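Local coordinates for uncharacterized protein (Bacteroides ovatus, PDB 4QEY) that is of unknown function but belongs to a PLAT/LH2- and C2-like lipoprotein family named for calcium binding, which it may share, at residues F26-T37 with E72-I83; V97-N107 with N123-V131. All coordinates share one frame; numbering follows the deposited sequence.

Overall arrangement
Interactions 1 and 2 are the in-sheet and between-sheet contacts of one beta sandwich. Interaction 1 lies within one sheet, where central strands 26-36 and 73-84 pair by a backbone ladder whose inner side chains belong to the core. Interaction 2 lies between sheets: the hairpin of 97-107 faces 123-131, and apolar side chains meet there with a single cross-segment hydrogen bond, toward the rim of the fold. The two share a sheet, because strand 121-127 is the other neighbour of strand 73-84; Cys-78 N and Gly-80 N probably bond to Val-126 O and Phe-124 O. Interaction 1 is thus mainly polar along its backbone, interaction 2 mainly apolar with a more exposed, polar end.

Interaction 1 (F26-T37 with E72-I83); sequences FDLNIAFGAANT and EGSMMTCAGSVI. With EDO (1,2-ethanediol), chain M.
Glu-72 O accepts a hydrogen bond from Thr-37 N at the start of an antiparallel pairing that runs to Ile-83. At Ser-74 the register slips by one residue: Ser-74 N (2.7 Å) and Met-75 N (3.3 Å) both donate to Ala-35 O, a classic beta bulge. Met-76, a selenomethionine, brings its SE obliquely to the Phe-32 ring, 4.2 Å from CD2, while its CE meets Ala-34 CB. Cys-78 has SG anti to the backbone N (chi1 179°), which carries the sulfur over a face of the same ring, 4.1 Å from the centroid. Gly-80 pairs with Ile-30, its CA near Ile-30 CG2. On the opposite face, Asn-29 ND2 donates to Ser-81 OG (3.2 Å), which lies near the amide plane, and Asn-29 OD1 turns to Lys-59 N. With an alanine in place of Asn-29, Ser-81 OG would probably lose its amide donor and Lys-59 N its acceptor. Val-82 divides its methyls between Phe-26 CD2 (CG1, 3.7 Å) and Leu-28 CD1 (CG2, 3.9 Å), and Ile-83 CD1 reaches Asn-29 ND2. An apolar face packed against strands 13-21 and 64-68, backed by a more polar one, is characteristic of central strands in a beta sandwich.

Interaction 2 (V97-N107 with N123-V131); sequences VIAYIDNKEVN and NFSVSTTSV. With EDO (1,2-ethanediol), chain O.
Val-97 packs across the sandwich against Phe-124 and Val-126, the closely packed part of this contact. Its CG2 comes to 3.6 Å from CE1 of the Phe-124 ring, at an oblique approach, while CG1 lies 3.7 Å from Val-126 CB as the two valines run alongside each other in opposite senses. Phe-124 also touches Leu-28 and Ile-30 of its own sheet and Leu-109 of the facing one. Farther along, Ala-99 CB meets the methyl CG2 of Thr-128 (3.7 Å). That methyl stands anti to the carbonyl carbon and also lies against Tyr-100 O, leaving OG1 to bond His-13 ND1 and Met-76 N.

Toward the chain end the packing gives way to more exposed, polar contacts. Asn-107 ND2 donates to Ser-127 O (3.0 Å, N-H...O angle 172°), with the acceptor in the amide plane and the donor in the carbonyl plane. Ser-130 OG also donates to Ser-127 O, from above the carbonyl plane (3.2 Å), so two groups grip one carbonyl. Val-106 CG2 rests against Thr-128 O; Val-106 and Asn-107 together face Ala-99 in a classic beta bulge, which lets both neighbouring side chains point at the 123-131 segment. At the outer side, an ethanediol carbon, C2, sits over one face of the Tyr-100 ring, 3.6 Å above its plane, beside the type I' turn from Ile-101 to Lys-104.

The axes of strands 97-101 and 123-127 approach to 7.4 Å at closest and run within 17° of parallel, in separate sheets: the nearly aligned face-to-face packing of a beta sandwich, consistent with a PLAT- or C2-like fold.

Interaction 1 (F26-T37 with E72-I83)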
loop_
_atom_site.group_PDB
_atom_site.type_symbol
_atom_site.label_atom_id
_atom_site.label_comp_id
_atom_site.label_asym_id
_atom_site.label_seq_id
_atom_site.Cartn_x
_atom_site.Cartn_y
_atom_site.Cartn_z
ATOM N N PHE A 26 -7.113 5.152 13.977
ATOM C CA PHE A 26 -7.509 4.511 12.732
ATOM C C PHE A 26 -7.002 3.091 12.702
ATOM O O PHE A 26 -6.131 2.737 13.498
ATOM C CB PHE A 26 -6.950 5.300 11.519
ATOM C CG PHE A 26 -7.451 6.719 11.367
ATOM C CD1 PHE A 26 -6.806 7.776 12.005
ATOM C CD2 PHE A 26 -8.558 7.003 10.570
ATOM C CE1 PHE A 26 -7.267 9.083 11.863
ATOM C CE2 PHE A 26 -9.035 8.314 10.446
ATOM C CZ PHE A 26 -8.381 9.341 11.085
ATOM N N ASP A 27 -7.569 2.280 11.798
ATOM C CA ASP A 27 -7.140 0.940 11.395
ATOM C C ASP A 27 -6.793 0.997 9.912
ATOM O O ASP A 27 -7.646 1.362 9.121
ATOM C CB ASP A 27 -8.179 -0.152 11.695
ATOM C CG ASP A 27 -8.386 -0.530 13.141
ATOM O OD1 ASP A 27 -7.484 -0.263 13.966
ATOM O OD2 ASP A 27 -9.416 -1.156 13.438
ATOM N N LEU A 28 -5.539 0.735 9.549
ATOM C CA LEU A 28 -5.060 0.681 8.169
ATOM C C LEU A 28 -4.851 -0.778 7.806
ATOM O O LEU A 28 -4.067 -1.477 8.471
ATOM C CB LEU A 28 -3.764 1.511 7.957
ATOM C CG LEU A 28 -3.101 1.427 6.585
ATOM C CD1 LEU A 28 -4.012 2.005 5.480
ATOM C CD2 LEU A 28 -1.784 2.130 6.588
ATOM N N ASN A 29 -5.597 -1.247 6.789
ATOM C CA ASN A 29 -5.535 -2.616 6.284
ATOM C C ASN A 29 -5.102 -2.549 4.853
ATOM O O ASN A 29 -5.707 -1.809 4.075
ATOM C CB ASN A 29 -6.885 -3.327 6.450
ATOM C CG ASN A 29 -7.435 -3.204 7.844
ATOM O OD1 ASN A 29 -6.906 -3.785 8.798
ATOM N ND2 ASN A 29 -8.464 -2.364 7.998
ATOM N N ILE A 30 -4.000 -3.224 4.509
ATOM C CA ILE A 30 -3.487 -3.155 3.143
ATOM C C ILE A 30 -3.226 -4.587 2.627
ATOM O O ILE A 30 -2.913 -5.500 3.387
ATOM C CB ILE A 30 -2.245 -2.240 2.989
ATOM C CG1 ILE A 30 -1.105 -2.636 3.932
ATOM C CG2 ILE A 30 -2.616 -0.764 3.200
ATOM C CD1 ILE A 30 0.184 -1.702 3.900
ATOM N N ALA A 31 -3.470 -4.773 1.327
ATOM C CA ALA A 31 -3.270 -6.024 0.623
ATOM C C ALA A 31 -2.491 -5.767 -0.651
ATOM O O ALA A 31 -2.803 -4.833 -1.384
ATOM C CB ALA A 31 -4.608 -6.691 0.322
ATOM N N PHE A 32 -1.446 -6.564 -0.880
ATOM C CA PHE A 32 -0.581 -6.495 -2.059
ATOM C C PHE A 32 -0.659 -7.779 -2.851
ATOM O O PHE A 32 -0.689 -8.887 -2.284
ATOM C CB PHE A 32 0.875 -6.225 -1.687
ATOM C CG PHE A 32 1.177 -4.984 -0.887
ATOM C CD1 PHE A 32 1.115 -5.004 0.502
ATOM C CD2 PHE A 32 1.647 -3.833 -1.513
ATOM C CE1 PHE A 32 1.465 -3.878 1.251
ATOM C CE2 PHE A 32 2.021 -2.711 -0.765
ATOM C CZ PHE A 32 1.930 -2.741 0.616
ATOM N N GLY A 33 -0.700 -7.609 -4.161
ATOM C CA GLY A 33 -0.739 -8.688 -5.134
ATOM C C GLY A 33 0.106 -8.299 -6.321
ATOM O O GLY A 33 0.160 -7.117 -6.673
ATOM N N ALA A 34 0.791 -9.274 -6.928
ATOM C CA ALA A 34 1.639 -8.991 -8.066
ATOM C C ALA A 34 1.667 -10.147 -9.070
ATOM O O ALA A 34 1.257 -11.280 -8.772
ATOM C CB ALA A 34 3.048 -8.689 -7.596
ATOM N N ALA A 35 2.164 -9.832 -10.269
ATOM C CA ALA A 35 2.317 -10.766 -11.375
ATOM C C ALA A 35 3.710 -10.674 -11.979
ATOM O O ALA A 35 4.273 -9.578 -12.067
ATOM C CB ALA A 35 1.272 -10.476 -12.442
ATOM N N ASN A 36 4.271 -11.831 -12.381
ATOM C CA ASN A 36 5.558 -11.928 -13.075
ATOM C C ASN A 36 5.300 -12.337 -14.506
ATOM O O ASN A 36 4.172 -12.703 -14.853
ATOM C CB ASN A 36 6.551 -12.904 -12.383
ATOM C CG ASN A 36 7.402 -12.322 -11.266
ATOM O OD1 ASN A 36 7.440 -11.124 -11.020
ATOM N ND2 ASN A 36 8.146 -13.152 -10.570
ATOM N N THR A 37 6.341 -12.282 -15.339
ATOM C CA THR A 37 6.251 -12.707 -16.734
ATOM C C THR A 37 6.055 -14.253 -16.783
ATOM O O THR A 37 5.486 -14.767 -17.746
ATOM C CB THR A 37 7.486 -12.246 -17.527
ATOM O OG1 THR A 37 8.676 -12.829 -16.984
ATOM C CG2 THR A 37 7.613 -10.727 -17.570
ATOM N N GLU A 72 11.652 -9.908 -12.720
ATOM C CA GLU A 72 10.752 -10.291 -13.811
ATOM C C GLU A 72 9.281 -9.931 -13.517
ATOM O O GLU A 72 8.380 -10.437 -14.195
ATOM C CB GLU A 72 10.873 -11.796 -14.108
ATOM C CG GLU A 72 11.907 -12.125 -15.182
ATOM C CD GLU A 72 13.364 -11.766 -14.946
ATOM O OE1 GLU A 72 13.827 -11.833 -13.785
ATOM O OE2 GLU A 72 14.064 -11.488 -15.945
ATOM N N GLY A 73 9.069 -9.004 -12.581
ATOM C CA GLY A 73 7.751 -8.492 -12.224
ATOM C C GLY A 73 7.127 -7.725 -13.370
ATOM O O GLY A 73 7.827 -6.987 -14.065
ATOM N N SER A 74 5.817 -7.911 -13.594
ATOM C CA SER A 74 5.092 -7.254 -14.684
ATOM C C SER A 74 4.012 -6.293 -14.155
ATOM O O SER A 74 3.585 -5.395 -14.887
ATOM C CB SER A 74 4.454 -8.294 -15.603
ATOM O OG SER A 74 3.505 -9.112 -14.936
HETATM N N MSE A 75 3.596 -6.460 -12.886
HETATM C CA MSE A 75 2.554 -5.637 -12.273
HETATM C C MSE A 75 2.445 -5.848 -10.774
HETATM O O MSE A 75 2.628 -6.970 -10.307
HETATM C CB MSE A 75 1.205 -6.010 -12.910
HETATM C CG MSE A 75 0.104 -5.043 -12.594
HETATM SE SE MSE A 75 -1.557 -5.956 -12.361
HETATM C CE MSE A 75 -1.184 -6.896 -10.584
HETATM N N MSE A 76 2.080 -4.792 -10.030
HETATM C CA MSE A 76 1.777 -4.880 -8.601
HETATM C C MSE A 76 0.582 -3.979 -8.273
HETATM O O MSE A 76 0.496 -2.862 -8.788
HETATM C CB MSE A 76 2.966 -4.544 -7.690
HETATM C CG MSE A 76 2.594 -4.697 -6.204
HETATM SE SE MSE A 76 3.993 -4.490 -4.916
HETATM C CE MSE A 76 4.905 -6.093 -5.310
ATOM N N THR A 77 -0.330 -4.476 -7.421
ATOM C CA THR A 77 -1.509 -3.743 -6.966
ATOM C C THR A 77 -1.522 -3.687 -5.445
ATOM O O THR A 77 -1.176 -4.656 -4.771
ATOM C CB THR A 77 -2.802 -4.378 -7.510
ATOM O OG1 THR A 77 -2.738 -4.356 -8.928
ATOM C CG2 THR A 77 -4.059 -3.634 -7.080
ATOM N N CYS A 78 -1.921 -2.538 -4.918
ATOM C CA CYS A 78 -2.092 -2.325 -3.494
ATOM C C CYS A 78 -3.492 -1.822 -3.252
ATOM O O CYS A 78 -3.888 -0.789 -3.791
ATOM C CB CYS A 78 -1.043 -1.371 -2.926
ATOM S SG CYS A 78 -1.241 -1.039 -1.156
ATOM N N ALA A 79 -4.247 -2.575 -2.472
ATOM C CA ALA A 79 -5.609 -2.222 -2.064
ATOM C C ALA A 79 -5.632 -2.013 -0.588
ATOM O O ALA A 79 -5.085 -2.833 0.149
ATOM C CB ALA A 79 -6.586 -3.311 -2.468
ATOM N N GLY A 80 -6.213 -0.910 -0.154
ATOM C CA GLY A 80 -6.273 -0.601 1.265
ATOM C C GLY A 80 -7.612 -0.095 1.769
ATOM O O GLY A 80 -8.469 0.348 0.997
ATOM N N SER A 81 -7.789 -0.165 3.088
ATOM C CA SER A 81 -8.951 0.367 3.770
ATOM C C SER A 81 -8.487 1.100 5.012
ATOM O O SER A 81 -7.503 0.728 5.651
ATOM C CB SER A 81 -9.993 -0.710 4.101
ATOM O OG SER A 81 -9.590 -1.632 5.101
ATOM N N VAL A 82 -9.164 2.200 5.293
ATOM C CA VAL A 82 -8.963 3.072 6.454
ATOM C C VAL A 82 -10.300 3.134 7.207
ATOM O O VAL A 82 -11.316 3.498 6.618
ATOM C CB VAL A 82 -8.437 4.474 6.039
ATOM C CG1 VAL A 82 -8.357 5.410 7.241
ATOM C CG2 VAL A 82 -7.087 4.379 5.342
ATOM N N ILE A 83 -10.306 2.684 8.465
ATOM C CA ILE A 83 -11.477 2.683 9.348
ATOM C C ILE A 83 -11.063 3.398 10.619
ATOM O O ILE A 83 -9.993 3.100 11.137
ATOM C CB ILE A 83 -12.061 1.245 9.628
ATOM C CG1 ILE A 83 -12.396 0.446 8.341
ATOM C CG2 ILE A 83 -13.302 1.297 10.522
ATOM C CD1 ILE A 83 -11.286 -0.366 7.803
HETATM C C1 EDO M . -3.395 1.294 15.529
HETATM O O1 EDO M . -4.544 2.140 15.513
HETATM C C2 EDO M . -3.789 -0.220 15.518
HETATM O O2 EDO M . -4.532 -0.530 14.342
#

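Interaction 2 (V97-N107 with N123-V131)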
loop_
_atom_site.group_PDB
_atom_site.type_symbol
_atom_site.label_atom_id
_atom_site.label_comp_id
_atom_site.label_asym_id
_atom_site.label_seq_id
_atom_site.Cartn_x
_atom_site.Cartn_y
_atom_site.Cartn_z
ATOM N N VAL A 97 0.764 6.440 -0.954
ATOM C CA VAL A 97 0.962 5.162 -1.640
ATOM C C VAL A 97 1.817 5.468 -2.869
ATOM O O VAL A 97 1.344 6.164 -3.770
ATOM C CB VAL A 97 -0.358 4.427 -1.989
ATOM C CG1 VAL A 97 -0.062 3.035 -2.517
ATOM C CG2 VAL A 97 -1.302 4.352 -0.782
ATOM N N ILE A 98 3.086 5.026 -2.875
ATOM C CA ILE A 98 3.991 5.322 -3.993
ATOM C C ILE A 98 4.400 4.006 -4.674
ATOM O O ILE A 98 4.903 3.082 -4.026
ATOM C CB ILE A 98 5.235 6.156 -3.582
ATOM C CG1 ILE A 98 4.832 7.393 -2.747
ATOM C CG2 ILE A 98 5.981 6.595 -4.828
ATOM C CD1 ILE A 98 5.978 8.098 -2.041
ATOM N N ALA A 99 4.174 3.954 -5.996
ATOM C CA ALA A 99 4.472 2.811 -6.847
ATOM C C ALA A 99 5.737 3.062 -7.663
ATOM O O ALA A 99 5.934 4.157 -8.210
ATOM C CB ALA A 99 3.296 2.530 -7.765
ATOM N N TYR A 100 6.602 2.043 -7.728
ATOM C CA TYR A 100 7.878 2.086 -8.431
ATOM C C TYR A 100 8.065 0.892 -9.365
ATOM O O TYR A 100 7.512 -0.182 -9.125
ATOM C CB TYR A 100 9.058 2.100 -7.428
ATOM C CG TYR A 100 9.030 3.173 -6.365
ATOM C CD1 TYR A 100 8.410 2.948 -5.137
ATOM C CD2 TYR A 100 9.710 4.378 -6.541
ATOM C CE1 TYR A 100 8.409 3.919 -4.136
ATOM C CE2 TYR A 100 9.718 5.359 -5.546
ATOM C CZ TYR A 100 9.074 5.119 -4.339
ATOM O OH TYR A 100 9.053 6.068 -3.344
ATOM N N ILE A 101 8.872 1.080 -10.419
ATOM C CA ILE A 101 9.352 0.051 -11.339
ATOM C C ILE A 101 10.836 0.335 -11.462
ATOM O O ILE A 101 11.215 1.385 -12.003
ATOM C CB ILE A 101 8.617 -0.078 -12.705
ATOM C CG1 ILE A 101 7.087 -0.228 -12.537
ATOM C CG2 ILE A 101 9.204 -1.258 -13.499
ATOM C CD1 ILE A 101 6.264 -0.116 -13.873
ATOM N N ASP A 102 11.668 -0.544 -10.869
ATOM C CA ASP A 102 13.135 -0.436 -10.824
ATOM C C ASP A 102 13.547 0.911 -10.175
ATOM O O ASP A 102 14.364 1.655 -10.721
ATOM C CB ASP A 102 13.778 -0.611 -12.219
ATOM C CG ASP A 102 13.623 -1.991 -12.821
ATOM O OD1 ASP A 102 13.725 -2.983 -12.067
ATOM O OD2 ASP A 102 13.494 -2.083 -14.059
ATOM N N ASN A 103 12.935 1.213 -9.005
ATOM C CA ASN A 103 13.168 2.394 -8.149
ATOM C C ASN A 103 12.874 3.745 -8.898
ATOM O O ASN A 103 13.315 4.814 -8.457
ATOM C CB ASN A 103 14.610 2.389 -7.590
ATOM C CG ASN A 103 14.874 1.223 -6.650
ATOM O OD1 ASN A 103 14.048 0.853 -5.786
ATOM N ND2 ASN A 103 16.031 0.602 -6.810
ATOM N N LYS A 104 12.063 3.685 -9.970
ATOM C CA LYS A 104 11.566 4.841 -10.705
ATOM C C LYS A 104 10.074 4.956 -10.406
ATOM O O LYS A 104 9.325 4.014 -10.685
ATOM C CB LYS A 104 11.859 4.726 -12.207
ATOM N N GLU A 105 9.656 6.068 -9.771
ATOM C CA GLU A 105 8.264 6.317 -9.414
ATOM C C GLU A 105 7.387 6.380 -10.673
ATOM O O GLU A 105 7.647 7.166 -11.583
ATOM C CB GLU A 105 8.131 7.606 -8.600
ATOM C CG GLU A 105 6.696 7.903 -8.217
ATOM C CD GLU A 105 6.473 9.220 -7.513
ATOM O OE1 GLU A 105 7.358 9.643 -6.731
ATOM O OE2 GLU A 105 5.389 9.812 -7.721
ATOM N N VAL A 106 6.347 5.540 -10.705
ATOM C CA VAL A 106 5.435 5.422 -11.844
ATOM C C VAL A 106 4.018 5.856 -11.433
ATOM O O VAL A 106 3.222 6.222 -12.298
ATOM C CB VAL A 106 5.436 3.987 -12.436
ATOM C CG1 VAL A 106 6.777 3.678 -13.107
ATOM C CG2 VAL A 106 5.096 2.927 -11.388
ATOM N N ASN A 107 3.704 5.825 -10.134
ATOM C CA ASN A 107 2.389 6.220 -9.653
ATOM C C ASN A 107 2.457 6.668 -8.189
ATOM O O ASN A 107 3.386 6.295 -7.462
ATOM C CB ASN A 107 1.381 5.073 -9.813
ATOM C CG ASN A 107 -0.037 5.532 -9.908
ATOM O OD1 ASN A 107 -0.342 6.730 -9.868
ATOM N ND2 ASN A 107 -0.923 4.588 -10.133
ATOM N N ASN A 123 -11.548 3.710 1.310
ATOM C CA ASN A 123 -10.817 2.704 0.531
ATOM C C ASN A 123 -9.926 3.343 -0.500
ATOM O O ASN A 123 -10.189 4.474 -0.939
ATOM C CB ASN A 123 -11.794 1.754 -0.176
ATOM C CG ASN A 123 -12.681 0.987 0.756
ATOM O OD1 ASN A 123 -12.290 -0.040 1.319
ATOM N ND2 ASN A 123 -13.898 1.483 0.941
ATOM N N PHE A 124 -8.871 2.616 -0.902
ATOM C CA PHE A 124 -7.972 3.061 -1.962
ATOM C C PHE A 124 -7.415 1.859 -2.687
ATOM O O PHE A 124 -7.386 0.755 -2.137
ATOM C CB PHE A 124 -6.830 3.971 -1.447
ATOM C CG PHE A 124 -5.861 3.354 -0.480
ATOM C CD1 PHE A 124 -4.812 2.557 -0.934
ATOM C CD2 PHE A 124 -5.968 3.597 0.885
ATOM C CE1 PHE A 124 -3.913 1.969 -0.032
ATOM C CE2 PHE A 124 -5.065 3.022 1.786
ATOM C CZ PHE A 124 -4.030 2.224 1.319
ATOM N N SER A 125 -6.979 2.083 -3.931
ATOM C CA SER A 125 -6.378 1.073 -4.805
ATOM C C SER A 125 -5.399 1.759 -5.723
ATOM O O SER A 125 -5.771 2.707 -6.431
ATOM C CB SER A 125 -7.454 0.317 -5.585
ATOM O OG SER A 125 -6.877 -0.654 -6.439
ATOM N N VAL A 126 -4.125 1.337 -5.662
ATOM C CA VAL A 126 -3.035 1.906 -6.476
ATOM C C VAL A 126 -2.238 0.766 -7.105
ATOM O O VAL A 126 -1.932 -0.222 -6.439
ATOM C CB VAL A 126 -2.116 2.850 -5.638
ATOM C CG1 VAL A 126 -1.030 3.500 -6.499
ATOM C CG2 VAL A 126 -2.931 3.926 -4.920
ATOM N N SER A 127 -1.894 0.911 -8.375
ATOM C CA SER A 127 -1.136 -0.088 -9.111
ATOM C C SER A 127 0.076 0.560 -9.790
ATOM O O SER A 127 0.093 1.784 -9.978
ATOM C CB SER A 127 -2.040 -0.769 -10.136
ATOM O OG SER A 127 -1.358 -1.788 -10.846
ATOM N N THR A 128 1.096 -0.259 -10.145
ATOM C CA THR A 128 2.301 0.207 -10.849
ATOM C C THR A 128 2.027 0.383 -12.342
ATOM O O THR A 128 2.771 1.098 -12.999
ATOM C CB THR A 128 3.475 -0.768 -10.649
ATOM O OG1 THR A 128 3.066 -2.078 -11.054
ATOM C CG2 THR A 128 3.994 -0.806 -9.214
ATOM N N THR A 129 0.965 -0.267 -12.879
ATOM C CA THR A 129 0.625 -0.266 -14.312
ATOM C C THR A 129 -0.715 0.463 -14.637
ATOM O O THR A 129 -1.284 0.239 -15.717
ATOM C CB THR A 129 0.538 -1.716 -14.812
ATOM O OG1 THR A 129 -0.469 -2.401 -14.079
ATOM C CG2 THR A 129 1.863 -2.457 -14.710
ATOM N N SER A 130 -1.193 1.345 -13.736
ATOM C CA SER A 130 -2.408 2.142 -13.955
ATOM C C SER A 130 -2.183 3.103 -15.116
ATOM O O SER A 130 -1.168 3.799 -15.128
ATOM C CB SER A 130 -2.783 2.911 -12.695
ATOM O OG SER A 130 -2.724 2.100 -11.538
ATOM N N VAL A 131 -3.093 3.124 -16.096
ATOM C CA VAL A 131 -2.975 3.963 -17.287
ATOM C C VAL A 131 -3.562 5.352 -16.978
ATOM O O VAL A 131 -4.647 5.454 -16.400
ATOM C CB VAL A 131 -3.660 3.282 -18.500
ATOM C CG1 VAL A 131 -3.445 4.077 -19.784
ATOM C CG2 VAL A 131 -3.130 1.866 -18.678
HETATM C C1 EDO O . 13.146 4.140 -3.227
HETATM O O1 EDO O . 12.273 3.779 -2.163
HETATM C C2 EDO O . 12.646 3.451 -4.497
HETATM O O2 EDO O . 12.586 2.048 -4.244
#